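Local coordinates for water-soluble chlorophyll protein (Brassicaceae, PDB 5HPZ) that binds chlorophyll as a water-soluble four-chain assembly with a Kunitz-type beta-trefoil fold, and probably tunes the pigment's spectrum by deforming its ring, at residues W97-S102 and K107-I112; T134-L137 and G142-G145. One frame throughout, in Å; residues are numbered along the deposited sequence.

Contact 1: residues W97-S102 and K107-I112; sequences WAVDVS and KEPAII
Ala98 and Ile112 form an antiparallel hydrogen-bonded pair: Ile112 N donates to Ala98 O at 2.8 Å, and Ala98 N to Ile112 O at 3.0 Å. Further along, Asp100 N reaches Ala110 O at 2.9 Å, nearly straight at 168°. Val99 and Ile111, the non-hydrogen-bonded pair between, share one face, where Val99 CG2 meets Ile111 CD1 at 4.0 Å. Val99 CG1, swung away from its own N (chi1 169°), presses on the Pro109 ring, CG1 to CG 3.5 Å, a tight fit. On the other face Ile112 CG1 comes to 3.4 Å from Ala98 O. The Asp100 carboxylate secures the end: OD2 accepts from a water at 2.6 Å that in turn takes Ala110 N, while OD1 receives Ser102 N from above the carboxylate plane, an Asx turn, and Ser102 OG on its syn lone pair. With alanine at Asp100 both carboxylate oxygens are gone, and Ser102 and the water, each short of an acceptor, would probably be freer to move. Asn121 ND2 holds Val99 O from outside. Ile111 pairs through its backbone with Leu157 of strand 155-160, on which the Trp97 side chain also rests, while Val99 packs on Thr139 of strand 135-139.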
# COMPACT_ATOMS: atom_id res chain seq x y z
N TRP A 97 -12.59 20.13 4.55
CA TRP A 97 -13.65 19.24 4.13
C TRP A 97 -14.38 19.90 3.02
O TRP A 97 -14.52 21.13 2.99
CB TRP A 97 -14.64 18.95 5.26
CG TRP A 97 -14.12 18.19 6.46
CD1 TRP A 97 -12.84 18.06 6.88
CD2 TRP A 97 -14.90 17.39 7.33
NE1 TRP A 97 -12.79 17.28 8.02
CE2 TRP A 97 -14.05 16.84 8.29
CE3 TRP A 97 -16.26 17.12 7.41
CZ2 TRP A 97 -14.51 15.99 9.31
CZ3 TRP A 97 -16.71 16.30 8.39
CH2 TRP A 97 -15.86 15.74 9.32
N ALA A 98 -14.87 19.08 2.09
CA ALA A 98 -15.59 19.56 0.99
C ALA A 98 -16.40 18.42 0.41
O ALA A 98 -16.08 17.27 0.60
CB ALA A 98 -14.61 20.10 -0.02
N VAL A 99 -17.44 18.73 -0.33
CA VAL A 99 -18.26 17.72 -0.95
C VAL A 99 -17.69 17.48 -2.32
O VAL A 99 -17.46 18.44 -3.03
CB VAL A 99 -19.71 18.19 -1.15
CG1 VAL A 99 -20.50 17.24 -2.03
CG2 VAL A 99 -20.41 18.36 0.18
N ASP A 100 -17.46 16.22 -2.71
CA ASP A 100 -16.90 15.89 -4.04
C ASP A 100 -17.82 16.52 -5.11
O ASP A 100 -18.98 16.17 -5.18
CB ASP A 100 -16.83 14.36 -4.20
CG ASP A 100 -16.21 13.88 -5.52
OD1 ASP A 100 -15.60 14.65 -6.31
OD2 ASP A 100 -16.35 12.65 -5.74
N VAL A 101 -17.31 17.47 -5.91
CA VAL A 101 -18.06 17.96 -7.09
C VAL A 101 -17.34 17.66 -8.41
O VAL A 101 -17.64 18.27 -9.43
CB VAL A 101 -18.41 19.45 -6.96
CG1 VAL A 101 -19.27 19.70 -5.73
CG2 VAL A 101 -17.12 20.30 -6.96
N SER A 102 -16.45 16.69 -8.41
CA SER A 102 -15.72 16.30 -9.59
C SER A 102 -16.64 15.61 -10.57
O SER A 102 -17.75 15.21 -10.24
CB SER A 102 -14.57 15.35 -9.21
OG SER A 102 -15.07 14.05 -8.91
N LYS A 107 -23.73 9.74 -7.00
CA LYS A 107 -25.04 10.35 -6.77
C LYS A 107 -25.15 10.83 -5.34
O LYS A 107 -25.71 11.88 -5.10
CB LYS A 107 -26.20 9.38 -7.08
CG LYS A 107 -26.65 9.38 -8.53
N GLU A 108 -24.61 10.07 -4.39
CA GLU A 108 -24.43 10.56 -3.00
C GLU A 108 -22.94 10.88 -2.87
O GLU A 108 -22.14 9.99 -2.71
CB GLU A 108 -24.83 9.46 -2.00
CG GLU A 108 -26.33 9.13 -1.98
CD GLU A 108 -26.72 8.20 -0.84
OE1 GLU A 108 -26.02 7.19 -0.60
OE2 GLU A 108 -27.74 8.44 -0.18
N PRO A 109 -22.56 12.14 -2.99
CA PRO A 109 -21.14 12.29 -3.24
C PRO A 109 -20.31 12.16 -1.98
O PRO A 109 -20.73 12.55 -0.86
CB PRO A 109 -21.05 13.70 -3.81
CG PRO A 109 -22.18 14.42 -3.16
CD PRO A 109 -23.29 13.42 -3.10
N ALA A 110 -19.11 11.68 -2.16
CA ALA A 110 -18.24 11.50 -1.03
C ALA A 110 -17.89 12.88 -0.42
O ALA A 110 -17.84 13.87 -1.11
CB ALA A 110 -17.00 10.79 -1.46
N ILE A 111 -17.63 12.92 0.88
CA ILE A 111 -17.01 14.08 1.48
C ILE A 111 -15.49 13.87 1.37
O ILE A 111 -14.96 12.84 1.79
CB ILE A 111 -17.37 14.23 2.98
CG1 ILE A 111 -18.89 14.17 3.21
CG2 ILE A 111 -16.85 15.57 3.53
CD1 ILE A 111 -19.68 15.21 2.46
N ILE A 112 -14.81 14.82 0.76
CA ILE A 112 -13.38 14.68 0.54
C ILE A 112 -12.61 15.73 1.32
O ILE A 112 -13.18 16.55 2.05
CB ILE A 112 -13.07 14.77 -0.93
CG1 ILE A 112 -13.69 16.04 -1.50
CG2 ILE A 112 -13.60 13.55 -1.65
CD1 ILE A 112 -13.07 16.58 -2.75
O HOH W 1 -18.18 11.05 -4.78

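Contact 2: residues T134-L137 and G142-G145; sequences TYKL and GTVG
Leu137 and Val144 meet side by side at the point where two hairpin strands come together, their side chains on the same side of the strand pair. The touching atoms lie near the backbone: Leu137 CB stands 3.9 Å from Val144 CG2. Val144 has CG1 anti to its backbone N (chi1 170°), which places CG2 beside that N and against the leucine. On the other side of the pair run Lys136 and Thr143. Here the aliphatic part of the lysine passes the threonine methyl, CD to CG2 4.4 Å, a loose contact. The same methyl comes to 3.5 Å from Leu137 O, and Val144 CB lies equally near, so two carbons crowd the oxygen beside its bond to Val144 N.

Leu137 O is the acceptor of the single direct backbone bond, from Val144 N at 2.9 Å and close to straight (172°), although the donor is tilted 25° from the carbonyl plane. The matching rung is opened by a water: it accepts from Leu137 N at 2.9 Å and can donate to Val144 O, also 2.9 Å away. The insertion fits the wide angle between the strands, 116°, far from a flat antiparallel pairing.

Beyond the contact, Leu137 packs on Ile126 and Val144 on Phe124, both of strand 124-128, while Lys136 pairs through its backbone with Glu127 of that strand. Thr143 and Gly145 pair likewise with Thr160 and Ile158 of strand 155-160, making this hairpin the middle of a four-stranded antiparallel sheet.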
# COMPACT_ATOMS: atom_id res chain seq x y z
N THR A 134 -25.44 16.16 21.06
CA THR A 134 -25.48 15.46 19.79
C THR A 134 -25.85 16.35 18.60
O THR A 134 -26.82 17.08 18.65
CB THR A 134 -26.49 14.33 19.84
OG1 THR A 134 -26.19 13.53 20.97
CG2 THR A 134 -26.45 13.47 18.59
N TYR A 135 -25.09 16.26 17.51
CA TYR A 135 -25.34 17.14 16.38
C TYR A 135 -25.30 16.38 15.08
O TYR A 135 -24.96 15.17 15.02
CB TYR A 135 -24.32 18.26 16.37
CG TYR A 135 -24.37 19.14 17.61
CD1 TYR A 135 -23.61 18.83 18.73
CD2 TYR A 135 -25.20 20.23 17.68
CE1 TYR A 135 -23.66 19.62 19.87
CE2 TYR A 135 -25.27 21.03 18.82
CZ TYR A 135 -24.50 20.71 19.91
OH TYR A 135 -24.53 21.50 21.03
N LYS A 136 -25.68 17.08 14.02
CA LYS A 136 -25.46 16.59 12.68
C LYS A 136 -24.84 17.72 11.92
O LYS A 136 -24.84 18.86 12.41
CB LYS A 136 -26.76 16.15 12.00
CG LYS A 136 -27.73 17.28 11.83
CD LYS A 136 -29.03 16.84 11.16
CE LYS A 136 -30.01 17.98 11.26
NZ LYS A 136 -31.25 17.71 10.51
N LEU A 137 -24.24 17.37 10.79
CA LEU A 137 -23.61 18.32 9.85
C LEU A 137 -24.34 18.31 8.55
O LEU A 137 -24.71 17.25 8.07
CB LEU A 137 -22.20 17.91 9.60
CG LEU A 137 -21.33 17.66 10.83
CD1 LEU A 137 -20.06 16.98 10.34
CD2 LEU A 137 -21.05 18.99 11.49
N GLY A 142 -26.73 18.15 0.85
CA GLY A 142 -27.35 17.14 1.69
C GLY A 142 -26.69 17.08 3.03
O GLY A 142 -25.69 17.73 3.29
N THR A 143 -27.23 16.24 3.89
CA THR A 143 -26.75 16.03 5.20
C THR A 143 -25.59 15.08 5.13
O THR A 143 -25.54 14.20 4.26
CB THR A 143 -27.87 15.42 6.03
OG1 THR A 143 -28.93 16.35 6.02
CG2 THR A 143 -27.44 15.17 7.47
N VAL A 144 -24.63 15.25 6.03
CA VAL A 144 -23.54 14.33 6.03
C VAL A 144 -24.08 12.98 6.60
O VAL A 144 -24.60 12.91 7.73
CB VAL A 144 -22.37 14.88 6.86
CG1 VAL A 144 -21.32 13.81 7.08
CG2 VAL A 144 -21.79 16.10 6.16
N GLY A 145 -23.98 11.92 5.82
CA GLY A 145 -24.23 10.57 6.35
C GLY A 145 -23.07 9.63 6.09
O GLY A 145 -21.99 10.07 5.71
O HOH W 2 -24.18 14.59 10.00

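Both contacts are partly buried hairpin pairings within one beta-trefoil chain. The centre of contact 1 lies about 12 Å from the chain centre, that of contact 2 about 9 Å; contact 1 buries more than twice the surface. Its strands keep a short antiparallel ladder of three direct backbone bonds, with a carboxylate and a water at the turn, whereas contact 2 splays apart, with one such bond and a water in the place of another. The hairpins are neighbours: Trp97 CZ3 packs on Leu137 CD1 at 3.9 Å, and strand 155-160 pairs with 107-112 and with 142-145. Contact 1 has the more extensive apolar packing, contact 2 one close apolar pair; neither is bridged by a direct side-chain hydrogen bond.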